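Local atomic coordinates of putative YfrE protein (Vibrio parahaemolyticus RIMD 2210633, PDB entry 3BEE), a protein that is of unknown function but, by its TPR family, probably takes part in cytochrome c-type biogenesis as part of a longer membrane protein. Residues Q8-A13 / E33-L38; Y41-L46 / V67-S72; S47-D52 / I63-L68. All coordinates share one frame; numbering follows the deposited sequence. Where two conformers were deposited one is given.

Interaction 1 (Q8-A13 / E33-L38); sequences QLAAKA and EQALQL
Ala10 and Ala35 bring helix 6-18 and helix 26-38 together on the buried side of this contact, their CB atoms 4.1 Å apart. The Ala35 methyl also lies 4.1 Å from Ala10 N, so it rests against backbone as well as side chain. With two alanine methyls meeting here, the local axes come within 8.4 Å of each other. Helix 43-55 covers this tight side, with Ala44 against Ala10 and Ala45 against Ala35.

Leu9 completes the packed part and has the largest share in it. Its CB faces the Ala35 methyl; chi1 (-67°) sets CG anti to the carbonyl carbon, and chi2 (175°) extends CD1 to the other helix. That methyl, Leu9 CD1, touches Gln34 CB at 3.9 Å, Ala35 N at the same distance and Leu38 CD1 at 4.0 Å. Leu31, one turn before Ala35, adds to the apolar surroundings of Leu9.

Gln34 and Leu38, both exposed, form the loose solvent side. Gln34 gives little more than its CB, because its chain bends at chi2 and the amide leads away from the neighbouring helix, while Leu38 meets Leu9 through a single methyl pair. No hydrogen bond joins the two segments, and just 170 Å² is buried between them. Small residues at the close approach of two antiparallel helices, here at 162°, are characteristic of the helical hairpin of a tetratricopeptide repeat.

Interaction 2 (Y41-L46 / V67-S72); sequences YNEAAL and VLLLDS
Tyr41 presents the edge of its ring to the backbone of segment 67-72, and Leu68 O lies in the ring plane, 3.2 Å from Tyr41 CE1. The Leu68 side chain crosses the tyrosine at about a right angle and sets its CD1 3.9 Å from Tyr41 CE1. Further back, Tyr41 CB meets Ser72 CB, while Asp71 CB approaches the ring obliquely. Leu46 and Leu69 are arranged differently, sliding past each other in opposite directions with Leu46 CD1 3.8 Å from Leu69 CA. The CG of Leu69 is anti to the backbone N (chi1 178°), and its CD1 lies 3.6 Å from Tyr41 O and also touches Glu43 CA. Leu69 also touches Ile82 of helix 79-92.

Asn42 turns away from this surface to N-cap helix 43-55: its OD1 takes the N-H of Ala45 on a lone pair at 3.0 Å, while ND2 is bonded to Glu39 and Thr7. Across the segments there is no direct hydrogen bond. A water donates to Asp71 OD2 and makes a hydrogen bond to Tyr41 OH that, at 2.5 Å, is short enough to treat with caution. The contact thus depends on apolar packing and ring-edge contact, with a polar link that is probably water-mediated.

Interaction 3 (S47-D52 / I63-L68); sequences SLIAND and IDTWVL. With EDO (1,2-ethanediol), chain D.
The Ala50 methyl sits over one face of the Trp66 indole, a CH-pi contact in which CB is 3.4 Å from the centroid of the five-membered ring and 20° off its normal. The methyl is displaced toward the rim, and Trp66 NE1 is the ring atom nearest Ala50 CB at 3.2 Å, a short, tight contact. Beside it, Thr65 CG2, anti to its own backbone N, packs against Ile49 CG2 at 3.8 Å and reaches Ala50 N at the same distance. Asn51 comes to the edge of the indole, with Asn51 OD1 3.6 Å from Trp66 CZ2 and the amide plane turned 66° from the ring.

This is the antiparallel packing of two consecutive helices, 43-55 and 59-70, as in a tetratricopeptide repeat; their local axes cross at -158° and approach to 8.5 Å.

A water ties the polar rim together. It accepts from Trp66 NE1 at 2.9 Å, donates to Asn51 OD1 and is bonded to Ser47 OG, so the indole N-H is satisfied although the residue is buried. Asn51 OD1 also takes a hydrogen bond of 2.7 Å from O1 of a 1,2-ethanediol, likely carried over from the crystallisation solution, whose C2 lies near Trp66 CH2. Behind this layer, Asn51 ND2 makes a weak hydrogen bond to Tyr18 OH, and Thr65 OG1 is bonded to the carbonyl of Glu61. Ile82, Ser85 and Ile86 of helix 79-92 pack against Trp66.

Along the chain, interaction 1 closes before the other two open: it pairs helix 6-18 with helix 26-38, while interactions 2 and 3 both join helix 43-55 to helix 59-70. The centres of interactions 2 and 3 are about 7 Å apart and the two share Val67 and Leu68, so they are neighbouring levels of one helix pair. The centre of interaction 1 is about 12 Å from that of interaction 2 and about 15 Å from that of interaction 3. Helix 43-55 bridges them, with Leu36 packed on Leu46 and Ile49. The second antiparallel pair thus stacks on the first through helix 43-55, giving the continuous helical array of a TPR protein.

Interaction 1 (Q8-A13 / E33-L38)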
ATOM      1  N   GLN A   8      -5.566  -5.982  -9.652  1.00 40.88           N
ATOM      2  CA  GLN A   8      -5.941  -7.372  -9.408  1.00 39.82           C
ATOM      3  C   GLN A   8      -4.855  -8.183  -8.669  1.00 39.06           C
ATOM      4  O   GLN A   8      -5.166  -8.993  -7.804  1.00 38.89           O
ATOM      5  CB  GLN A   8      -6.386  -8.049 -10.710  1.00 39.60           C
ATOM      6  CG  GLN A   8      -7.764  -7.542 -11.163  1.00 39.28           C
ATOM      7  CD  GLN A   8      -8.184  -7.988 -12.547  1.00 40.61           C
ATOM      8  OE1 GLN A   8      -7.365  -8.414 -13.370  1.00 39.36           O
ATOM      9  NE2 GLN A   8      -9.486  -7.870 -12.822  1.00 39.58           N
ATOM     10  N   LEU A   9      -3.591  -7.963  -9.020  1.00 38.20           N
ATOM     11  CA  LEU A   9      -2.463  -8.547  -8.306  1.00 37.18           C
ATOM     12  C   LEU A   9      -2.413  -8.054  -6.842  1.00 36.18           C
ATOM     13  O   LEU A   9      -2.231  -8.850  -5.917  1.00 36.63           O
ATOM     14  CB  LEU A   9      -1.151  -8.239  -9.058  1.00 37.63           C
ATOM     15  CG  LEU A   9      -0.976  -8.905 -10.454  1.00 36.65           C
ATOM     16  CD1 LEU A   9       0.308  -8.419 -11.117  1.00 38.43           C
ATOM     17  CD2 LEU A   9      -0.959 -10.403 -10.368  1.00 34.94           C
ATOM     18  N   ALA A  10      -2.629  -6.757  -6.638  1.00 35.56           N
ATOM     19  CA  ALA A  10      -2.613  -6.160  -5.307  1.00 34.79           C
ATOM     20  C   ALA A  10      -3.800  -6.624  -4.507  1.00 34.63           C
ATOM     21  O   ALA A  10      -3.691  -6.772  -3.297  1.00 35.37           O
ATOM     22  CB  ALA A  10      -2.617  -4.676  -5.393  1.00 34.90           C
ATOM     23  N   ALA A  11      -4.935  -6.862  -5.169  1.00 33.46           N
ATOM     24  CA  ALA A  11      -6.110  -7.383  -4.476  1.00 32.97           C
ATOM     25  C   ALA A  11      -5.863  -8.812  -3.966  1.00 33.40           C
ATOM     26  O   ALA A  11      -6.270  -9.160  -2.856  1.00 33.64           O
ATOM     27  CB  ALA A  11      -7.362  -7.333  -5.384  1.00 32.53           C
ATOM     28  N   LYS A  12      -5.209  -9.663  -4.754  0.50 33.48           N
ATOM     29  CA  LYS A  12      -4.902 -10.985  -4.214  0.50 33.43           C
ATOM     30  C   LYS A  12      -3.941 -10.834  -3.050  0.50 34.05           C
ATOM     31  O   LYS A  12      -4.123 -11.472  -2.006  0.50 34.13           O
ATOM     32  CB  LYS A  12      -4.339 -11.962  -5.247  0.50 33.56           C
ATOM     33  CG  LYS A  12      -4.301 -13.403  -4.685  0.50 33.71           C
ATOM     34  CD  LYS A  12      -3.882 -14.453  -5.710  0.50 31.63           C
ATOM     35  CE  LYS A  12      -3.775 -15.800  -5.032  0.50 29.04           C
ATOM     36  NZ  LYS A  12      -3.606 -16.907  -5.979  0.50 30.08           N
ATOM     37  N   ALA A  13      -2.928  -9.984  -3.215  1.00 34.28           N
ATOM     38  CA  ALA A  13      -1.995  -9.774  -2.103  1.00 34.98           C
ATOM     39  C   ALA A  13      -2.741  -9.372  -0.838  1.00 35.65           C
ATOM     40  O   ALA A  13      -2.418  -9.850   0.251  1.00 37.26           O
ATOM     41  CB  ALA A  13      -0.956  -8.724  -2.448  1.00 34.73           C
ATOM     42  N   GLU A  33       5.093  -6.655  -5.471  1.00 39.52           N
ATOM     43  CA  GLU A  33       6.184  -6.260  -6.358  1.00 40.53           C
ATOM     44  C   GLU A  33       5.731  -6.220  -7.799  1.00 39.98           C
ATOM     45  O   GLU A  33       6.144  -5.346  -8.569  1.00 40.35           O
ATOM     46  CB  GLU A  33       7.376  -7.221  -6.245  1.00 40.22           C
ATOM     47  CG  GLU A  33       8.257  -6.935  -5.051  1.00 41.73           C
ATOM     48  CD  GLU A  33       9.385  -7.950  -4.898  1.00 44.25           C
ATOM     49  OE1 GLU A  33       9.728  -8.687  -5.878  1.00 45.40           O
ATOM     50  OE2 GLU A  33       9.940  -7.994  -3.771  1.00 51.10           O
ATOM     51  N   GLN A  34       4.914  -7.207  -8.176  1.00 39.24           N
ATOM     52  CA  GLN A  34       4.437  -7.322  -9.542  1.00 38.41           C
ATOM     53  C   GLN A  34       3.401  -6.286  -9.896  1.00 38.52           C
ATOM     54  O   GLN A  34       3.422  -5.772 -11.001  1.00 38.24           O
ATOM     55  CB  GLN A  34       3.923  -8.734  -9.811  1.00 38.57           C
ATOM     56  CG  GLN A  34       5.075  -9.720  -9.795  1.00 37.69           C
ATOM     57  CD  GLN A  34       6.037  -9.408 -10.907  1.00 40.29           C
ATOM     58  OE1 GLN A  34       7.184  -8.976 -10.679  1.00 42.24           O
ATOM     59  NE2 GLN A  34       5.570  -9.596 -12.133  1.00 37.33           N
ATOM     60  N   ALA A  35       2.491  -5.991  -8.965  1.00 38.14           N
ATOM     61  CA  ALA A  35       1.593  -4.855  -9.116  1.00 38.98           C
ATOM     62  C   ALA A  35       2.374  -3.565  -9.380  1.00 39.40           C
ATOM     63  O   ALA A  35       2.025  -2.804 -10.274  1.00 40.60           O
ATOM     64  CB  ALA A  35       0.712  -4.694  -7.867  1.00 38.50           C
ATOM     65  N   LEU A  36       3.418  -3.323  -8.593  1.00 39.51           N
ATOM     66  CA  LEU A  36       4.256  -2.117  -8.715  1.00 39.82           C
ATOM     67  C   LEU A  36       5.226  -2.117  -9.913  1.00 40.61           C
ATOM     68  O   LEU A  36       5.697  -1.066 -10.323  1.00 41.80           O
ATOM     69  CB  LEU A  36       5.028  -1.896  -7.411  1.00 39.97           C
ATOM     70  CG  LEU A  36       4.182  -1.629  -6.153  1.00 39.01           C
ATOM     71  CD1 LEU A  36       5.082  -1.624  -4.917  1.00 39.33           C
ATOM     72  CD2 LEU A  36       3.449  -0.303  -6.266  1.00 38.03           C
ATOM     73  N   GLN A  37       5.517  -3.295 -10.468  1.00 40.19           N
ATOM     74  CA  GLN A  37       6.234  -3.422 -11.732  1.00 40.59           C
ATOM     75  C   GLN A  37       5.348  -2.921 -12.886  1.00 40.63           C
ATOM     76  O   GLN A  37       5.809  -2.185 -13.771  1.00 39.96           O
ATOM     77  CB  GLN A  37       6.653  -4.898 -11.958  1.00 40.21           C
ATOM     78  CG  GLN A  37       7.404  -5.209 -13.255  1.00 41.62           C
ATOM     79  CD  GLN A  37       8.744  -4.508 -13.357  1.00 42.53           C
ATOM     80  OE1 GLN A  37       9.458  -4.360 -12.368  1.00 42.31           O
ATOM     81  NE2 GLN A  37       9.099  -4.083 -14.566  1.00 44.35           N
ATOM     82  N   LEU A  38       4.075  -3.315 -12.860  1.00 40.72           N
ATOM     83  CA  LEU A  38       3.083  -2.827 -13.830  1.00 40.66           C
ATOM     84  C   LEU A  38       2.679  -1.363 -13.619  1.00 40.81           C
ATOM     85  O   LEU A  38       2.632  -0.593 -14.583  1.00 41.06           O
ATOM     86  CB  LEU A  38       1.839  -3.718 -13.823  1.00 40.43           C
ATOM     87  CG  LEU A  38       2.007  -5.146 -14.358  1.00 40.83           C
ATOM     88  CD1 LEU A  38       0.700  -5.854 -14.116  1.00 42.34           C
ATOM     89  CD2 LEU A  38       2.381  -5.164 -15.864  1.00 40.07           C
TER

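Interaction 2 (Y41-L46 / V67-S72)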
ATOM      1  N   TYR A  41       2.817   3.413  -9.117  1.00 38.33           N
ATOM      2  CA  TYR A  41       2.039   4.187  -8.133  1.00 38.87           C
ATOM      3  C   TYR A  41       0.671   3.555  -7.854  1.00 38.09           C
ATOM      4  O   TYR A  41      -0.281   4.223  -7.456  1.00 37.29           O
ATOM      5  CB  TYR A  41       1.943   5.682  -8.546  1.00 39.90           C
ATOM      6  CG  TYR A  41       3.295   6.368  -8.473  1.00 40.74           C
ATOM      7  CD1 TYR A  41       3.747   6.925  -7.270  1.00 42.13           C
ATOM      8  CD2 TYR A  41       4.143   6.405  -9.582  1.00 41.39           C
ATOM      9  CE1 TYR A  41       5.003   7.519  -7.174  1.00 41.59           C
ATOM     10  CE2 TYR A  41       5.402   7.003  -9.506  1.00 42.88           C
ATOM     11  CZ  TYR A  41       5.822   7.557  -8.297  1.00 43.58           C
ATOM     12  OH  TYR A  41       7.064   8.152  -8.205  1.00 43.57           O
ATOM     13  N   ASN A  42       0.585   2.242  -8.052  1.00 37.59           N
ATOM     14  CA  ASN A  42      -0.664   1.542  -7.808  1.00 37.24           C
ATOM     15  C   ASN A  42      -1.164   1.780  -6.382  1.00 37.16           C
ATOM     16  O   ASN A  42      -0.441   1.552  -5.417  1.00 36.02           O
ATOM     17  CB  ASN A  42      -0.527   0.056  -8.072  1.00 36.53           C
ATOM     18  CG  ASN A  42      -1.843  -0.643  -8.011  1.00 35.92           C
ATOM     19  OD1 ASN A  42      -2.249  -1.124  -6.952  1.00 35.01           O
ATOM     20  ND2 ASN A  42      -2.549  -0.682  -9.142  1.00 32.02           N
ATOM     21  N   GLU A  43      -2.405   2.249  -6.280  1.00 37.22           N
ATOM     22  CA  GLU A  43      -2.989   2.659  -5.028  1.00 37.15           C
ATOM     23  C   GLU A  43      -3.213   1.482  -4.117  1.00 35.63           C
ATOM     24  O   GLU A  43      -2.831   1.530  -2.974  1.00 34.78           O
ATOM     25  CB  GLU A  43      -4.318   3.383  -5.263  1.00 37.14           C
ATOM     26  CG  GLU A  43      -4.880   4.056  -3.967  1.00 39.88           C
ATOM     27  CD  GLU A  43      -5.958   5.130  -4.274  1.00 41.22           C
ATOM     28  OE1 GLU A  43      -6.345   5.285  -5.471  1.00 43.08           O
ATOM     29  OE2 GLU A  43      -6.404   5.810  -3.310  1.00 45.06           O
ATOM     30  N   ALA A  44      -3.838   0.423  -4.622  1.00 35.04           N
ATOM     31  CA  ALA A  44      -4.071  -0.783  -3.821  1.00 34.92           C
ATOM     32  C   ALA A  44      -2.769  -1.358  -3.214  1.00 35.15           C
ATOM     33  O   ALA A  44      -2.743  -1.736  -2.049  1.00 34.99           O
ATOM     34  CB  ALA A  44      -4.805  -1.825  -4.624  1.00 33.89           C
ATOM     35  N   ALA A  45      -1.701  -1.400  -4.013  1.00 34.63           N
ATOM     36  CA  ALA A  45      -0.431  -1.994  -3.615  1.00 34.10           C
ATOM     37  C   ALA A  45       0.312  -1.138  -2.578  1.00 34.49           C
ATOM     38  O   ALA A  45       0.705  -1.635  -1.525  1.00 34.01           O
ATOM     39  CB  ALA A  45       0.441  -2.238  -4.841  1.00 33.83           C
ATOM     40  N   LEU A  46       0.500   0.148  -2.877  1.00 34.53           N
ATOM     41  CA  LEU A  46       1.203   1.038  -1.978  1.00 35.00           C
ATOM     42  C   LEU A  46       0.424   1.215  -0.690  1.00 35.38           C
ATOM     43  O   LEU A  46       0.995   1.372   0.394  1.00 35.54           O
ATOM     44  CB  LEU A  46       1.439   2.401  -2.644  1.00 35.15           C
ATOM     45  CG  LEU A  46       2.496   2.421  -3.753  1.00 35.16           C
ATOM     46  CD1 LEU A  46       2.663   3.846  -4.318  1.00 36.20           C
ATOM     47  CD2 LEU A  46       3.824   1.899  -3.243  1.00 34.21           C
ATOM     48  N   VAL A  67       3.526   9.219   1.214  1.00 35.47           N
ATOM     49  CA  VAL A  67       4.016  10.424   0.559  1.00 35.14           C
ATOM     50  C   VAL A  67       4.411  10.084  -0.891  1.00 35.78           C
ATOM     51  O   VAL A  67       4.165  10.868  -1.805  1.00 36.18           O
ATOM     52  CB  VAL A  67       5.174  11.079   1.347  1.00 34.78           C
ATOM     53  CG1 VAL A  67       5.815  12.248   0.540  1.00 34.73           C
ATOM     54  CG2 VAL A  67       4.694  11.590   2.708  1.00 34.39           C
ATOM     55  N   LEU A  68       4.988   8.899  -1.083  1.00 36.39           N
ATOM     56  CA  LEU A  68       5.295   8.359  -2.399  1.00 37.31           C
ATOM     57  C   LEU A  68       4.013   8.150  -3.223  1.00 36.64           C
ATOM     58  O   LEU A  68       3.940   8.551  -4.376  1.00 37.29           O
ATOM     59  CB  LEU A  68       6.118   7.055  -2.280  1.00 37.30           C
ATOM     60  CG  LEU A  68       6.581   6.402  -3.588  1.00 37.66           C
ATOM     61  CD1 LEU A  68       7.644   7.241  -4.332  1.00 39.63           C
ATOM     62  CD2 LEU A  68       7.128   4.996  -3.352  1.00 39.98           C
ATOM     63  N   LEU A  69       2.997   7.564  -2.612  1.00 36.60           N
ATOM     64  CA  LEU A  69       1.698   7.396  -3.272  1.00 36.58           C
ATOM     65  C   LEU A  69       1.107   8.741  -3.731  1.00 36.29           C
ATOM     66  O   LEU A  69       0.530   8.823  -4.816  1.00 36.69           O
ATOM     67  CB  LEU A  69       0.716   6.649  -2.347  1.00 36.83           C
ATOM     68  CG  LEU A  69      -0.725   6.402  -2.829  1.00 36.46           C
ATOM     69  CD1 LEU A  69      -0.771   5.797  -4.262  1.00 35.32           C
ATOM     70  CD2 LEU A  69      -1.449   5.508  -1.844  1.00 35.98           C
ATOM     71  N   LEU A  70       1.262   9.784  -2.911  1.00 35.02           N
ATOM     72  CA  LEU A  70       0.739  11.116  -3.227  1.00 34.53           C
ATOM     73  C   LEU A  70       1.324  11.689  -4.514  1.00 35.18           C
ATOM     74  O   LEU A  70       0.724  12.579  -5.114  1.00 35.34           O
ATOM     75  CB  LEU A  70       0.961  12.088  -2.060  1.00 33.04           C
ATOM     76  CG  LEU A  70       0.129  11.828  -0.788  1.00 33.09           C
ATOM     77  CD1 LEU A  70       0.552  12.780   0.383  1.00 29.73           C
ATOM     78  CD2 LEU A  70      -1.352  12.006  -1.122  1.00 31.72           C
ATOM     79  N   ASP A  71       2.489  11.195  -4.933  1.00 36.00           N
ATOM     80  CA  ASP A  71       3.103  11.677  -6.186  1.00 37.96           C
ATOM     81  C   ASP A  71       2.431  11.092  -7.432  1.00 38.12           C
ATOM     82  O   ASP A  71       2.757  11.492  -8.557  1.00 38.38           O
ATOM     83  CB  ASP A  71       4.626  11.466  -6.222  1.00 37.88           C
ATOM     84  CG  ASP A  71       5.329  12.585  -6.936  1.00 41.28           C
ATOM     85  OD1 ASP A  71       4.813  13.727  -6.867  1.00 45.96           O
ATOM     86  OD2 ASP A  71       6.371  12.354  -7.591  1.00 42.75           O
ATOM     87  N   SER A  72       1.497  10.156  -7.219  1.00 38.91           N
ATOM     88  CA  SER A  72       0.615   9.651  -8.273  1.00 39.45           C
ATOM     89  C   SER A  72      -0.051  10.784  -9.053  1.00 40.02           C
ATOM     90  O   SER A  72      -0.473  11.783  -8.475  1.00 39.31           O
ATOM     91  CB  SER A  72      -0.491   8.786  -7.686  1.00 39.45           C
ATOM     92  OG  SER A  72      -1.272   8.201  -8.724  1.00 40.64           O
TER
HETATM   93  O   HOH W   1       7.948   9.905  -6.683  1.00 67.64           O

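Interaction 3 (S47-D52 / I63-L68)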
ATOM      1  N   SER A  47      -0.891   1.177  -0.814  1.00 35.07           N
ATOM      2  CA  SER A  47      -1.736   1.298   0.336  1.00 36.47           C
ATOM      3  C   SER A  47      -1.597   0.089   1.285  1.00 35.81           C
ATOM      4  O   SER A  47      -1.496   0.264   2.505  1.00 36.66           O
ATOM      5  CB  SER A  47      -3.182   1.566  -0.109  1.00 36.64           C
ATOM      6  OG  SER A  47      -4.037   1.293   0.943  1.00 40.20           O
ATOM      7  N   LEU A  48      -1.539  -1.123   0.745  1.00 33.93           N
ATOM      8  CA  LEU A  48      -1.266  -2.298   1.593  1.00 33.17           C
ATOM      9  C   LEU A  48       0.087  -2.189   2.307  1.00 33.20           C
ATOM     10  O   LEU A  48       0.206  -2.488   3.496  1.00 33.30           O
ATOM     11  CB  LEU A  48      -1.336  -3.623   0.793  1.00 32.13           C
ATOM     12  CG  LEU A  48      -1.226  -4.924   1.612  1.00 32.88           C
ATOM     13  CD1 LEU A  48      -2.364  -5.029   2.615  1.00 35.18           C
ATOM     14  CD2 LEU A  48      -1.204  -6.221   0.753  1.00 31.27           C
ATOM     15  N   ILE A  49       1.111  -1.797   1.560  1.00 33.18           N
ATOM     16  CA  ILE A  49       2.458  -1.659   2.102  1.00 32.98           C
ATOM     17  C   ILE A  49       2.497  -0.640   3.258  1.00 33.69           C
ATOM     18  O   ILE A  49       3.065  -0.929   4.343  1.00 34.39           O
ATOM     19  CB  ILE A  49       3.461  -1.288   0.969  1.00 32.67           C
ATOM     20  CG1 ILE A  49       3.666  -2.488   0.005  1.00 31.48           C
ATOM     21  CG2 ILE A  49       4.820  -0.780   1.551  1.00 33.33           C
ATOM     22  CD1 ILE A  49       4.269  -2.112  -1.381  1.00 31.95           C
ATOM     23  N   ALA A  50       1.903   0.534   3.030  1.00 33.93           N
ATOM     24  CA  ALA A  50       1.791   1.591   4.078  1.00 35.00           C
ATOM     25  C   ALA A  50       1.026   1.100   5.291  1.00 35.39           C
ATOM     26  O   ALA A  50       1.421   1.371   6.408  1.00 36.32           O
ATOM     27  CB  ALA A  50       1.090   2.849   3.529  1.00 33.27           C
ATOM     28  N   ASN A  51      -0.105   0.430   5.060  1.00 36.21           N
ATOM     29  CA  ASN A  51      -0.943  -0.054   6.136  1.00 36.75           C
ATOM     30  C   ASN A  51      -0.183  -1.076   6.928  1.00 36.35           C
ATOM     31  O   ASN A  51      -0.252  -1.065   8.133  1.00 37.24           O
ATOM     32  CB  ASN A  51      -2.245  -0.695   5.592  1.00 37.81           C
ATOM     33  CG  ASN A  51      -3.237   0.342   5.095  1.00 40.53           C
ATOM     34  OD1 ASN A  51      -3.054   1.529   5.329  1.00 43.78           O
ATOM     35  ND2 ASN A  51      -4.311  -0.106   4.420  1.00 41.46           N
ATOM     36  N   ASP A  52       0.536  -1.971   6.247  1.00 35.43           N
ATOM     37  CA  ASP A  52       1.348  -2.962   6.942  1.00 34.89           C
ATOM     38  C   ASP A  52       2.426  -2.326   7.850  1.00 34.97           C
ATOM     39  O   ASP A  52       2.629  -2.760   8.989  1.00 34.61           O
ATOM     40  CB  ASP A  52       2.012  -3.929   5.948  1.00 34.01           C
ATOM     41  CG  ASP A  52       2.957  -4.908   6.641  1.00 35.72           C
ATOM     42  OD1 ASP A  52       2.466  -5.698   7.466  1.00 33.23           O
ATOM     43  OD2 ASP A  52       4.188  -4.891   6.369  1.00 38.31           O
ATOM     44  N   ILE A  63       4.487   6.622   6.528  1.00 34.92           N
ATOM     45  CA  ILE A  63       4.412   7.974   5.968  1.00 34.18           C
ATOM     46  C   ILE A  63       5.147   8.066   4.638  1.00 33.97           C
ATOM     47  O   ILE A  63       4.608   8.603   3.663  1.00 33.32           O
ATOM     48  CB  ILE A  63       4.909   9.056   6.966  1.00 34.47           C
ATOM     49  CG1 ILE A  63       4.007   9.087   8.207  1.00 34.09           C
ATOM     50  CG2 ILE A  63       4.927  10.463   6.308  1.00 34.35           C
ATOM     51  CD1 ILE A  63       4.581   9.889   9.359  1.00 35.06           C
ATOM     52  N   ASP A  64       6.358   7.517   4.596  1.00 34.71           N
ATOM     53  CA  ASP A  64       7.189   7.539   3.393  1.00 35.61           C
ATOM     54  C   ASP A  64       6.453   6.900   2.215  1.00 35.90           C
ATOM     55  O   ASP A  64       6.573   7.360   1.093  1.00 36.45           O
ATOM     56  CB  ASP A  64       8.495   6.771   3.630  1.00 35.52           C
ATOM     57  CG  ASP A  64       9.430   7.486   4.596  1.00 36.68           C
ATOM     58  OD1 ASP A  64       9.214   8.673   4.879  1.00 37.34           O
ATOM     59  OD2 ASP A  64      10.372   6.849   5.099  1.00 38.35           O
ATOM     60  N   THR A  65       5.723   5.822   2.492  1.00 35.36           N
ATOM     61  CA  THR A  65       4.981   5.085   1.453  1.00 36.13           C
ATOM     62  C   THR A  65       3.780   5.916   0.989  1.00 35.53           C
ATOM     63  O   THR A  65       3.499   5.989  -0.203  1.00 35.81           O
ATOM     64  CB  THR A  65       4.514   3.695   1.957  1.00 35.06           C
ATOM     65  OG1 THR A  65       5.612   3.026   2.591  1.00 35.50           O
ATOM     66  CG2 THR A  65       4.002   2.843   0.803  1.00 36.78           C
ATOM     67  N   TRP A  66       3.087   6.536   1.933  1.00 35.73           N
ATOM     68  CA  TRP A  66       1.941   7.399   1.601  1.00 35.95           C
ATOM     69  C   TRP A  66       2.379   8.650   0.842  1.00 35.92           C
ATOM     70  O   TRP A  66       1.691   9.082  -0.075  1.00 36.48           O
ATOM     71  CB  TRP A  66       1.143   7.780   2.858  1.00 35.48           C
ATOM     72  CG  TRP A  66       0.241   6.688   3.372  1.00 35.96           C
ATOM     73  CD1 TRP A  66      -0.597   5.865   2.614  1.00 36.14           C
ATOM     74  CD2 TRP A  66       0.057   6.288   4.747  1.00 34.69           C
ATOM     75  NE1 TRP A  66      -1.273   4.987   3.452  1.00 35.78           N
ATOM     76  CE2 TRP A  66      -0.896   5.226   4.755  1.00 35.69           C
ATOM     77  CE3 TRP A  66       0.590   6.733   5.968  1.00 35.21           C
ATOM     78  CZ2 TRP A  66      -1.316   4.587   5.955  1.00 35.54           C
ATOM     79  CZ3 TRP A  66       0.187   6.115   7.149  1.00 37.10           C
ATOM     80  CH2 TRP A  66      -0.756   5.032   7.137  1.00 35.09           C
ATOM     81  N   VAL A  67       3.526   9.219   1.214  1.00 35.47           N
ATOM     82  CA  VAL A  67       4.016  10.424   0.559  1.00 35.14           C
ATOM     83  C   VAL A  67       4.411  10.084  -0.891  1.00 35.78           C
ATOM     84  O   VAL A  67       4.165  10.868  -1.805  1.00 36.18           O
ATOM     85  CB  VAL A  67       5.174  11.079   1.347  1.00 34.78           C
ATOM     86  CG1 VAL A  67       5.815  12.248   0.540  1.00 34.73           C
ATOM     87  CG2 VAL A  67       4.694  11.590   2.708  1.00 34.39           C
ATOM     88  N   LEU A  68       4.988   8.899  -1.083  1.00 36.39           N
ATOM     89  CA  LEU A  68       5.295   8.359  -2.399  1.00 37.31           C
ATOM     90  C   LEU A  68       4.013   8.150  -3.223  1.00 36.64           C
ATOM     91  O   LEU A  68       3.940   8.551  -4.376  1.00 37.29           O
ATOM     92  CB  LEU A  68       6.118   7.055  -2.280  1.00 37.30           C
ATOM     93  CG  LEU A  68       6.581   6.402  -3.588  1.00 37.66           C
ATOM     94  CD1 LEU A  68       7.644   7.241  -4.332  1.00 39.63           C
ATOM     95  CD2 LEU A  68       7.128   4.996  -3.352  1.00 39.98           C
TER
HETATM   96  C1  EDO D 302      -4.494   2.953   8.641  1.00 54.97           C
HETATM   97  O1  EDO D 302      -3.667   2.063   7.860  1.00 57.19           O
HETATM   98  C2  EDO D 302      -4.152   4.412   8.361  1.00 51.14           C
HETATM   99  O2  EDO D 302      -4.461   5.187   9.525  1.00 52.14           O
HETATM  100  O   HOH W   2      -3.686   3.424   3.019  1.00 40.93           O